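Local coordinates for protein light Chain (Clostridium botulinum, PDB 6BVD) that is the zinc metalloprotease light chain of a mosaic botulinum neurotoxin and probably cleaves a neuronal SNARE protein, as in related clostridial toxins, at residues Arg99-Ala105 and Leu356-Ile362; Glu200-Asn206 and Asn372-Leu378; Glu266-Phe270 and Thr364-Leu369. Numbering follows the deposited sequence.

Interaction 1 (Arg99-Ala105 and Leu356-Ile362); sequences RINSKPA and LAYEFKI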
loop_
_atom_site.group_PDB
_atom_site.type_symbol
_atom_site.label_atom_id
_atom_site.label_comp_id
_atom_site.label_asym_id
_atom_site.label_seq_id
_atom_site.Cartn_x
_atom_site.Cartn_y
_atom_site.Cartn_z
ATOM N N ARG A 99 -4.156 3.493 4.789
ATOM C CA ARG A 99 -5.410 2.719 4.635
ATOM C C ARG A 99 -6.589 3.704 4.500
ATOM O O ARG A 99 -7.394 3.618 3.580
ATOM C CB ARG A 99 -5.576 1.760 5.830
ATOM C CG ARG A 99 -6.971 1.043 5.929
ATOM C CD ARG A 99 -6.787 -0.390 6.373
ATOM N NE ARG A 99 -8.063 -1.104 6.549
ATOM C CZ ARG A 99 -8.880 -1.466 5.562
ATOM N NH1 ARG A 99 -8.605 -1.176 4.287
ATOM N NH2 ARG A 99 -10.009 -2.118 5.855
ATOM N N ILE A 100 -6.647 4.693 5.395
ATOM C CA ILE A 100 -7.704 5.684 5.353
ATOM C C ILE A 100 -7.704 6.418 4.012
ATOM O O ILE A 100 -8.764 6.688 3.410
ATOM C CB ILE A 100 -7.569 6.700 6.516
ATOM C CG1 ILE A 100 -7.754 5.998 7.877
ATOM C CG2 ILE A 100 -8.592 7.761 6.336
ATOM C CD1 ILE A 100 -7.372 6.856 9.114
ATOM N N ASN A 101 -6.509 6.700 3.504
ATOM C CA ASN A 101 -6.394 7.433 2.249
ATOM C C ASN A 101 -6.594 6.525 1.026
ATOM O O ASN A 101 -6.417 6.987 -0.085
ATOM C CB ASN A 101 -5.008 8.142 2.159
ATOM C CG ASN A 101 -5.082 9.503 1.480
ATOM O OD1 ASN A 101 -6.104 10.188 1.535
ATOM N ND2 ASN A 101 -3.974 9.917 0.833
ATOM N N SER A 102 -6.952 5.247 1.216
ATOM C CA SER A 102 -7.053 4.328 0.051
ATOM C C SER A 102 -8.439 4.307 -0.572
ATOM O O SER A 102 -8.631 3.733 -1.658
ATOM C CB SER A 102 -6.644 2.878 0.407
ATOM O OG SER A 102 -7.643 2.250 1.228
ATOM N N LYS A 103 -9.411 4.915 0.084
ATOM C CA LYS A 103 -10.747 4.996 -0.502
ATOM C C LYS A 103 -11.265 6.411 -0.427
ATOM O O LYS A 103 -10.938 7.130 0.526
ATOM C CB LYS A 103 -11.707 4.038 0.216
ATOM C CG LYS A 103 -11.389 2.573 -0.086
ATOM C CD LYS A 103 -12.236 1.626 0.752
ATOM C CE LYS A 103 -11.692 0.219 0.674
ATOM N NZ LYS A 103 -11.735 -0.306 -0.722
ATOM N N PRO A 104 -12.110 6.806 -1.389
ATOM C CA PRO A 104 -12.671 8.169 -1.440
ATOM C C PRO A 104 -13.321 8.657 -0.152
ATOM O O PRO A 104 -13.075 9.803 0.261
ATOM C CB PRO A 104 -13.712 8.072 -2.562
ATOM C CG PRO A 104 -13.099 7.041 -3.527
ATOM C CD PRO A 104 -12.431 6.027 -2.610
ATOM N N ALA A 105 -14.136 7.825 0.499
ATOM C CA ALA A 105 -14.796 8.277 1.729
ATOM C C ALA A 105 -13.791 8.704 2.803
ATOM O O ALA A 105 -14.053 9.625 3.574
ATOM C CB ALA A 105 -15.726 7.175 2.287
ATOM N N LEU A 356 -18.544 4.950 7.324
ATOM C CA LEU A 356 -17.170 4.646 6.910
ATOM C C LEU A 356 -16.949 3.121 6.943
ATOM O O LEU A 356 -16.243 2.570 6.111
ATOM C CB LEU A 356 -16.146 5.382 7.798
ATOM C CG LEU A 356 -16.187 6.910 7.636
ATOM C CD1 LEU A 356 -15.301 7.610 8.713
ATOM C CD2 LEU A 356 -15.701 7.369 6.313
ATOM N N ALA A 357 -17.582 2.432 7.891
ATOM C CA ALA A 357 -17.435 0.991 7.943
ATOM C C ALA A 357 -18.016 0.360 6.677
ATOM O O ALA A 357 -17.420 -0.540 6.094
ATOM C CB ALA A 357 -18.137 0.413 9.202
ATOM N N TYR A 358 -19.162 0.885 6.244
ATOM C CA TYR A 358 -19.836 0.415 5.036
ATOM C C TYR A 358 -18.969 0.702 3.794
ATOM O O TYR A 358 -18.740 -0.170 2.924
ATOM C CB TYR A 358 -21.195 1.110 4.909
ATOM C CG TYR A 358 -21.824 0.951 3.549
ATOM C CD1 TYR A 358 -22.473 -0.228 3.196
ATOM C CD2 TYR A 358 -21.757 1.972 2.613
ATOM C CE1 TYR A 358 -23.042 -0.387 1.937
ATOM C CE2 TYR A 358 -22.308 1.823 1.361
ATOM C CZ TYR A 358 -22.950 0.647 1.029
ATOM O OH TYR A 358 -23.497 0.516 -0.223
ATOM N N GLU A 359 -18.470 1.925 3.722
ATOM C CA GLU A 359 -17.601 2.322 2.596
ATOM C C GLU A 359 -16.286 1.527 2.493
ATOM O O GLU A 359 -15.806 1.239 1.378
ATOM C CB GLU A 359 -17.278 3.815 2.669
ATOM C CG GLU A 359 -18.460 4.751 2.395
ATOM C CD GLU A 359 -19.017 4.630 0.979
ATOM O OE1 GLU A 359 -18.309 4.139 0.072
ATOM O OE2 GLU A 359 -20.175 5.036 0.763
ATOM N N PHE A 360 -15.733 1.146 3.637
ATOM C CA PHE A 360 -14.493 0.386 3.693
ATOM C C PHE A 360 -14.679 -1.146 3.734
ATOM O O PHE A 360 -13.689 -1.902 3.731
ATOM C CB PHE A 360 -13.702 0.823 4.919
ATOM C CG PHE A 360 -12.862 2.075 4.699
ATOM C CD1 PHE A 360 -11.505 1.969 4.490
ATOM C CD2 PHE A 360 -13.441 3.321 4.637
ATOM C CE1 PHE A 360 -10.716 3.121 4.253
ATOM C CE2 PHE A 360 -12.660 4.464 4.427
ATOM C CZ PHE A 360 -11.302 4.348 4.202
ATOM N N LYS A 361 -15.932 -1.615 3.764
ATOM C CA LYS A 361 -16.181 -3.043 3.941
ATOM C C LYS A 361 -15.442 -3.595 5.135
ATOM O O LYS A 361 -14.800 -4.660 5.076
ATOM C CB LYS A 361 -15.819 -3.811 2.652
ATOM C CG LYS A 361 -16.646 -3.362 1.481
ATOM C CD LYS A 361 -16.259 -4.158 0.230
ATOM C CE LYS A 361 -17.319 -4.042 -0.842
ATOM N NZ LYS A 361 -17.289 -2.694 -1.469
ATOM N N ILE A 362 -15.538 -2.830 6.236
ATOM C CA ILE A 362 -15.111 -3.229 7.540
ATOM C C ILE A 362 -16.355 -3.556 8.393
ATOM O O ILE A 362 -17.340 -2.842 8.348
ATOM C CB ILE A 362 -14.282 -2.089 8.230
ATOM C CG1 ILE A 362 -12.922 -1.901 7.515
ATOM C CG2 ILE A 362 -14.074 -2.407 9.693
ATOM C CD1 ILE A 362 -12.115 -0.616 8.072
HETATM O O HOH W 1 -11.140 -2.179 3.136
HETATM O O HOH W 2 -14.846 -0.435 -0.361
HETATM O O HOH W 3 -15.238 5.391 -0.579
#
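An aromatic plug can join helix ends that share no direct hydrogen bond, and Phe360 is a good example. Its m rotamer carries the ring from the last turn of helix 353-360 into the bend between helices 83-100 and 104-115. The ring edge meets two carbonyls, with Arg99 O 3.4 Å from Phe360 CE1 and Ile100 O 3.5 Å from Phe360 CZ. Over one face lies the Lys103 chain, whose m, t start (chi1, chi2) sets CD 4.0 Å from the centroid of the Phe360 ring in a CH-pi contact. Arg99, t at chi1, reaches past the ring to Ile362, NH2 to CG1 3.4 Å; its charge is paired with Asp221. Water bridges Arg99 NH2 to Phe360 O, and another bridges Lys103 NZ to Glu359 O. Ala105 CB fits against Glu359 CG at 3.7 Å. On one side is a type I turn from Ile100 to Lys103, which is the N-cap of helix 104-115; on the other, Lys361, at positive phi, ends its helix in a Schellman motif.

Interaction 2 (Glu200-Asn206 and Asn372-Leu378); sequences EYATAFN and NFGPFYL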
loop_
_atom_site.group_PDB
_atom_site.type_symbol
_atom_site.label_atom_id
_atom_site.label_comp_id
_atom_site.label_asym_id
_atom_site.label_seq_id
_atom_site.Cartn_x
_atom_site.Cartn_y
_atom_site.Cartn_z
ATOM N N GLU A 200 -2.248 -0.856 18.507
ATOM C CA GLU A 200 -1.954 -2.264 18.746
ATOM C C GLU A 200 -2.810 -2.959 19.812
ATOM O O GLU A 200 -2.659 -4.155 20.006
ATOM C CB GLU A 200 -0.491 -2.420 19.150
ATOM C CG GLU A 200 0.488 -1.998 18.047
ATOM C CD GLU A 200 1.914 -2.353 18.385
ATOM O OE1 GLU A 200 2.519 -1.685 19.250
ATOM O OE2 GLU A 200 2.426 -3.319 17.809
ATOM N N TYR A 201 -3.668 -2.222 20.504
ATOM C CA TYR A 201 -4.536 -2.815 21.548
ATOM C C TYR A 201 -5.990 -2.523 21.194
ATOM O O TYR A 201 -6.363 -1.377 20.968
ATOM C CB TYR A 201 -4.161 -2.296 22.944
ATOM C CG TYR A 201 -2.783 -2.782 23.383
ATOM C CD1 TYR A 201 -2.631 -3.973 24.100
ATOM C CD2 TYR A 201 -1.634 -2.090 23.014
ATOM C CE1 TYR A 201 -1.379 -4.438 24.471
ATOM C CE2 TYR A 201 -0.377 -2.545 23.376
ATOM C CZ TYR A 201 -0.255 -3.713 24.105
ATOM O OH TYR A 201 1.005 -4.151 24.454
ATOM N N ALA A 202 -6.803 -3.570 21.107
ATOM C CA ALA A 202 -8.118 -3.457 20.510
ATOM C C ALA A 202 -9.121 -4.304 21.268
ATOM O O ALA A 202 -8.740 -5.198 22.014
ATOM C CB ALA A 202 -8.069 -3.895 19.070
ATOM N N THR A 203 -10.401 -4.016 21.068
ATOM C CA THR A 203 -11.435 -4.871 21.607
ATOM C C THR A 203 -12.170 -5.510 20.431
ATOM O O THR A 203 -11.997 -5.093 19.287
ATOM C CB THR A 203 -12.423 -4.095 22.511
ATOM O OG1 THR A 203 -12.981 -2.985 21.786
ATOM C CG2 THR A 203 -11.714 -3.575 23.760
ATOM N N ALA A 204 -12.969 -6.523 20.736
ATOM C CA ALA A 204 -13.819 -7.214 19.766
ATOM C C ALA A 204 -15.288 -6.959 20.100
ATOM O O ALA A 204 -15.614 -6.517 21.214
ATOM C CB ALA A 204 -13.534 -8.714 19.779
ATOM N N PHE A 205 -16.175 -7.222 19.140
ATOM C CA PHE A 205 -17.610 -7.090 19.383
ATOM C C PHE A 205 -18.304 -8.397 19.004
ATOM O O PHE A 205 -17.698 -9.223 18.333
ATOM C CB PHE A 205 -18.183 -5.916 18.590
ATOM C CG PHE A 205 -17.935 -6.004 17.097
ATOM C CD1 PHE A 205 -18.862 -6.619 16.252
ATOM C CD2 PHE A 205 -16.778 -5.483 16.549
ATOM C CE1 PHE A 205 -18.625 -6.701 14.887
ATOM C CE2 PHE A 205 -16.532 -5.582 15.177
ATOM C CZ PHE A 205 -17.463 -6.177 14.355
ATOM N N ASN A 206 -19.573 -8.567 19.382
ATOM C CA ASN A 206 -20.298 -9.802 19.080
ATOM C C ASN A 206 -21.336 -9.590 17.979
ATOM O O ASN A 206 -21.905 -8.512 17.844
ATOM C CB ASN A 206 -20.978 -10.347 20.351
ATOM C CG ASN A 206 -21.665 -11.681 20.125
ATOM O OD1 ASN A 206 -22.876 -11.741 19.899
ATOM N ND2 ASN A 206 -20.895 -12.760 20.188
ATOM N N ASN A 372 -17.962 -4.420 24.721
ATOM C CA ASN A 372 -16.583 -4.634 24.278
ATOM C C ASN A 372 -16.061 -5.932 24.851
ATOM O O ASN A 372 -16.369 -6.259 25.998
ATOM C CB ASN A 372 -15.669 -3.471 24.705
ATOM C CG ASN A 372 -16.078 -2.154 24.085
ATOM O OD1 ASN A 372 -16.478 -2.100 22.925
ATOM N ND2 ASN A 372 -16.006 -1.086 24.866
ATOM N N PHE A 373 -15.313 -6.693 24.050
ATOM C CA PHE A 373 -14.713 -7.941 24.529
ATOM C C PHE A 373 -13.190 -7.952 24.398
ATOM O O PHE A 373 -12.621 -7.374 23.463
ATOM C CB PHE A 373 -15.298 -9.155 23.790
ATOM C CG PHE A 373 -16.774 -9.350 24.011
ATOM C CD1 PHE A 373 -17.236 -10.149 25.044
ATOM C CD2 PHE A 373 -17.697 -8.701 23.208
ATOM C CE1 PHE A 373 -18.600 -10.329 25.252
ATOM C CE2 PHE A 373 -19.056 -8.867 23.403
ATOM C CZ PHE A 373 -19.516 -9.687 24.433
ATOM N N GLY A 374 -12.526 -8.607 25.344
ATOM C CA GLY A 374 -11.086 -8.723 25.284
ATOM C C GLY A 374 -10.477 -8.202 26.569
ATOM O O GLY A 374 -10.953 -8.526 27.651
ATOM N N PRO A 375 -9.449 -7.356 26.458
ATOM C CA PRO A 375 -8.915 -6.829 25.200
ATOM C C PRO A 375 -7.828 -7.691 24.555
ATOM O O PRO A 375 -7.360 -8.675 25.142
ATOM C CB PRO A 375 -8.343 -5.472 25.622
ATOM C CG PRO A 375 -7.808 -5.713 26.970
ATOM C CD PRO A 375 -8.819 -6.699 27.625
ATOM N N PHE A 376 -7.434 -7.290 23.343
ATOM C CA PHE A 376 -6.488 -8.027 22.513
ATOM C C PHE A 376 -5.259 -7.214 22.110
ATOM O O PHE A 376 -5.348 -6.016 21.890
ATOM C CB PHE A 376 -7.184 -8.518 21.235
ATOM C CG PHE A 376 -8.330 -9.464 21.501
ATOM C CD1 PHE A 376 -8.100 -10.821 21.646
ATOM C CD2 PHE A 376 -9.622 -8.998 21.612
ATOM C CE1 PHE A 376 -9.166 -11.722 21.929
ATOM C CE2 PHE A 376 -10.686 -9.892 21.892
ATOM C CZ PHE A 376 -10.444 -11.242 22.035
ATOM N N TYR A 377 -4.122 -7.888 22.022
ATOM C CA TYR A 377 -2.945 -7.319 21.368
ATOM C C TYR A 377 -2.932 -7.762 19.899
ATOM O O TYR A 377 -3.239 -8.929 19.604
ATOM C CB TYR A 377 -1.701 -7.779 22.092
ATOM C CG TYR A 377 -0.377 -7.333 21.514
ATOM C CD1 TYR A 377 -0.070 -5.983 21.389
ATOM C CD2 TYR A 377 0.591 -8.265 21.165
ATOM C CE1 TYR A 377 1.169 -5.580 20.899
ATOM C CE2 TYR A 377 1.826 -7.867 20.663
ATOM C CZ TYR A 377 2.104 -6.526 20.533
ATOM O OH TYR A 377 3.327 -6.139 20.048
ATOM N N LEU A 378 -2.621 -6.834 18.989
ATOM C CA LEU A 378 -2.508 -7.112 17.556
ATOM C C LEU A 378 -1.043 -7.039 17.133
ATOM O O LEU A 378 -0.571 -5.967 16.757
ATOM C CB LEU A 378 -3.305 -6.097 16.741
ATOM C CG LEU A 378 -4.711 -5.792 17.238
ATOM C CD1 LEU A 378 -5.407 -4.779 16.374
ATOM C CD2 LEU A 378 -5.505 -7.083 17.304
HETATM O O HOH W 4 1.195 -4.377 15.580
HETATM O O HOH W 5 4.428 -3.722 20.179
#
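Antiparallel pairing interrupted by a beta bulge is the principle here: strands 201-208 and 373-377 are neighbours in a five-stranded antiparallel sheet of the protease. Ala202 and Phe376 form a hydrogen-bonded pair, Ala202 N to Phe376 O at 3.0 Å and Phe376 N to Ala202 O at 2.8 Å. Ala204 pairs likewise with Phe373, both N-to-O bonds being 2.9 Å, and the one-residue slip between these pairs is taken up around Gly374 and Pro375. Gly374 has backbone angles that would jam a side chain against the preceding carbonyl, and the peptide before Pro375 is cis. On the other edge of strand 373-377, Pro375 and Tyr377 have backbone bonds to Cys430 and Arg428, while Phe205 bonds to Phe218 of strand 215-219.

At the end away from Phe373, Leu378 N donates to Glu200 O at 2.9 Å. The Glu200 carboxylate is held by Lys88 in a salt bridge and by Tyr79 in a hydrogen bond, while Thr203 OG1 bonds to Lys220. Tyr201 and Tyr377, a non-hydrogen-bonded pair, bring CZ of Tyr201 to 3.5 Å from CD1 of Tyr377. One water donates both its protons, to Glu200 OE2 at 2.8 Å and to Leu378 O at 2.7 Å.

Interaction 3 (Glu266-Phe270 and Thr364-Leu369); sequences EFLTF and TRLGYL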
loop_
_atom_site.group_PDB
_atom_site.type_symbol
_atom_site.label_atom_id
_atom_site.label_comp_id
_atom_site.label_asym_id
_atom_site.label_seq_id
_atom_site.Cartn_x
_atom_site.Cartn_y
_atom_site.Cartn_z
ATOM N N GLU A 266 -21.361 10.878 21.113
ATOM C CA GLU A 266 -20.899 9.526 20.769
ATOM C C GLU A 266 -21.892 8.879 19.833
ATOM O O GLU A 266 -21.500 8.137 18.928
ATOM C CB GLU A 266 -20.703 8.637 21.994
ATOM C CG GLU A 266 -19.717 9.197 23.015
ATOM C CD GLU A 266 -18.270 9.205 22.574
ATOM O OE1 GLU A 266 -17.929 8.752 21.450
ATOM O OE2 GLU A 266 -17.461 9.688 23.395
ATOM N N PHE A 267 -23.184 9.143 20.045
ATOM C CA PHE A 267 -24.174 8.494 19.162
ATOM C C PHE A 267 -24.160 9.150 17.775
ATOM O O PHE A 267 -24.371 8.473 16.754
ATOM C CB PHE A 267 -25.555 8.547 19.783
ATOM C CG PHE A 267 -25.624 7.875 21.135
ATOM C CD1 PHE A 267 -25.732 6.492 21.237
ATOM C CD2 PHE A 267 -25.481 8.622 22.304
ATOM C CE1 PHE A 267 -25.786 5.866 22.480
ATOM C CE2 PHE A 267 -25.527 8.011 23.549
ATOM C CZ PHE A 267 -25.669 6.634 23.645
ATOM N N LEU A 268 -23.914 10.463 17.725
ATOM C CA LEU A 268 -23.843 11.145 16.432
ATOM C C LEU A 268 -22.582 10.716 15.703
ATOM O O LEU A 268 -22.548 10.667 14.458
ATOM C CB LEU A 268 -23.874 12.669 16.590
ATOM C CG LEU A 268 -25.125 13.283 17.219
ATOM C CD1 LEU A 268 -24.913 14.790 17.468
ATOM C CD2 LEU A 268 -26.389 13.027 16.392
ATOM N N THR A 269 -21.543 10.388 16.464
ATOM C CA THR A 269 -20.300 9.983 15.836
ATOM C C THR A 269 -20.450 8.557 15.264
ATOM O O THR A 269 -20.003 8.265 14.143
ATOM C CB THR A 269 -19.141 10.061 16.804
ATOM O OG1 THR A 269 -18.899 11.454 17.124
ATOM C CG2 THR A 269 -17.869 9.456 16.180
ATOM N N PHE A 270 -21.117 7.680 16.011
ATOM C CA PHE A 270 -21.375 6.351 15.470
ATOM C C PHE A 270 -22.275 6.446 14.241
ATOM O O PHE A 270 -21.979 5.857 13.217
ATOM C CB PHE A 270 -22.019 5.409 16.505
ATOM C CG PHE A 270 -22.147 3.996 15.975
ATOM C CD1 PHE A 270 -21.089 3.109 16.095
ATOM C CD2 PHE A 270 -23.266 3.606 15.253
ATOM C CE1 PHE A 270 -21.169 1.813 15.568
ATOM C CE2 PHE A 270 -23.352 2.303 14.707
ATOM C CZ PHE A 270 -22.302 1.418 14.880
ATOM N N THR A 364 -18.359 -3.640 11.811
ATOM C CA THR A 364 -18.292 -2.957 13.084
ATOM C C THR A 364 -19.457 -3.360 13.970
ATOM O O THR A 364 -20.395 -4.107 13.558
ATOM C CB THR A 364 -18.227 -1.420 12.881
ATOM O OG1 THR A 364 -17.687 -0.800 14.046
ATOM C CG2 THR A 364 -19.566 -0.840 12.551
ATOM N N ARG A 365 -19.351 -2.902 15.203
ATOM C CA ARG A 365 -20.300 -3.172 16.264
ATOM C C ARG A 365 -21.694 -2.667 15.928
ATOM O O ARG A 365 -21.879 -1.751 15.131
ATOM C CB ARG A 365 -19.799 -2.510 17.570
ATOM C CG ARG A 365 -19.605 -1.041 17.380
ATOM C CD ARG A 365 -19.023 -0.313 18.620
ATOM N NE ARG A 365 -18.530 1.019 18.268
ATOM C CZ ARG A 365 -18.088 1.925 19.156
ATOM N NH1 ARG A 365 -18.097 1.644 20.459
ATOM N NH2 ARG A 365 -17.637 3.121 18.750
ATOM N N LEU A 366 -22.688 -3.221 16.610
ATOM C CA LEU A 366 -24.076 -2.878 16.347
ATOM C C LEU A 366 -24.460 -1.455 16.687
ATOM O O LEU A 366 -25.431 -0.927 16.138
ATOM C CB LEU A 366 -24.990 -3.852 17.116
ATOM C CG LEU A 366 -25.125 -5.199 16.399
ATOM C CD1 LEU A 366 -25.952 -6.202 17.204
ATOM C CD2 LEU A 366 -25.749 -4.998 15.025
ATOM N N GLY A 367 -23.711 -0.828 17.594
ATOM C CA GLY A 367 -23.959 0.544 18.000
ATOM C C GLY A 367 -22.931 0.948 19.046
ATOM O O GLY A 367 -22.186 0.093 19.540
ATOM N N TYR A 368 -22.899 2.226 19.409
ATOM C CA TYR A 368 -21.921 2.704 20.384
ATOM C C TYR A 368 -21.972 1.973 21.732
ATOM O O TYR A 368 -20.942 1.738 22.359
ATOM C CB TYR A 368 -22.105 4.205 20.637
ATOM C CG TYR A 368 -21.032 4.715 21.569
ATOM C CD1 TYR A 368 -19.756 5.015 21.078
ATOM C CD2 TYR A 368 -21.272 4.866 22.933
ATOM C CE1 TYR A 368 -18.754 5.459 21.930
ATOM C CE2 TYR A 368 -20.277 5.292 23.790
ATOM C CZ TYR A 368 -19.014 5.594 23.271
ATOM O OH TYR A 368 -18.017 6.037 24.106
ATOM N N LEU A 369 -23.173 1.596 22.170
ATOM C CA LEU A 369 -23.349 0.974 23.470
ATOM C C LEU A 369 -23.104 -0.523 23.465
ATOM O O LEU A 369 -23.387 -1.198 24.473
ATOM C CB LEU A 369 -24.764 1.241 23.997
ATOM C CG LEU A 369 -25.023 2.707 24.371
ATOM C CD1 LEU A 369 -26.497 2.974 24.692
ATOM C CD2 LEU A 369 -24.101 3.171 25.530
#
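Where a short helix lies against an irregular loop, shape does the work of regular pairing. The largest knob on the helix is Phe270, whose t rotamer drives the ring into a hollow made by the loop backbone. Gly367 CA sits 3.8 Å from the centroid of the Phe270 ring, over its face, a CH-pi contact. Arg365 O meets the ring edge, 3.2 Å from Phe270 CZ, and Thr364 CG2 lies 4.2 Å from that same CZ. The Arg365 side chain passes by, CG 3.7 Å from Phe270 CE1, on its way to a salt bridge with Glu353.

One turn earlier stands Glu266, which with His228 and His232 binds the zinc, completing the HExxH-type site of this metalloprotease family; the contact forms part of the wall beside the metal. Here the loop supplies the flat surface: the Tyr368 ring lies beneath the Glu266 stem, with Glu266 CB 3.6 Å from the centroid of the Tyr368 ring, and Tyr368 CE1 comes 3.4 Å from Glu266 OE1. Tyr368 also turns its edge to the face of Phe267, centroids 6.0 Å apart with planes at 68°. Leu369 CD1 fits against the edge of the Phe267 ring, 3.7 Å from CE1 of Phe267.

Read from the N terminus, the chain lays down 99-105, then 200-206, then 266-270, and later returns to meet all three within one run, 356-378. That run closes the loop of interaction 1, at the end of helix 353-360, then that of interaction 3 through the connecting loop, and finally that of interaction 2 in strand 373-377. Interaction 3 is nested inside interaction 2, while interaction 1 crosses both. Interaction 3 adjoins both others: Ala357 CB lies 3.9 Å from Thr364 CG2, and Phe205 CE1 is 3.4 Å from Thr364 O, whereas interactions 1 and 2 do not touch. One late segment ties together the bend between two helices, the helix bearing zinc ligand Glu266 and the five-stranded sheet.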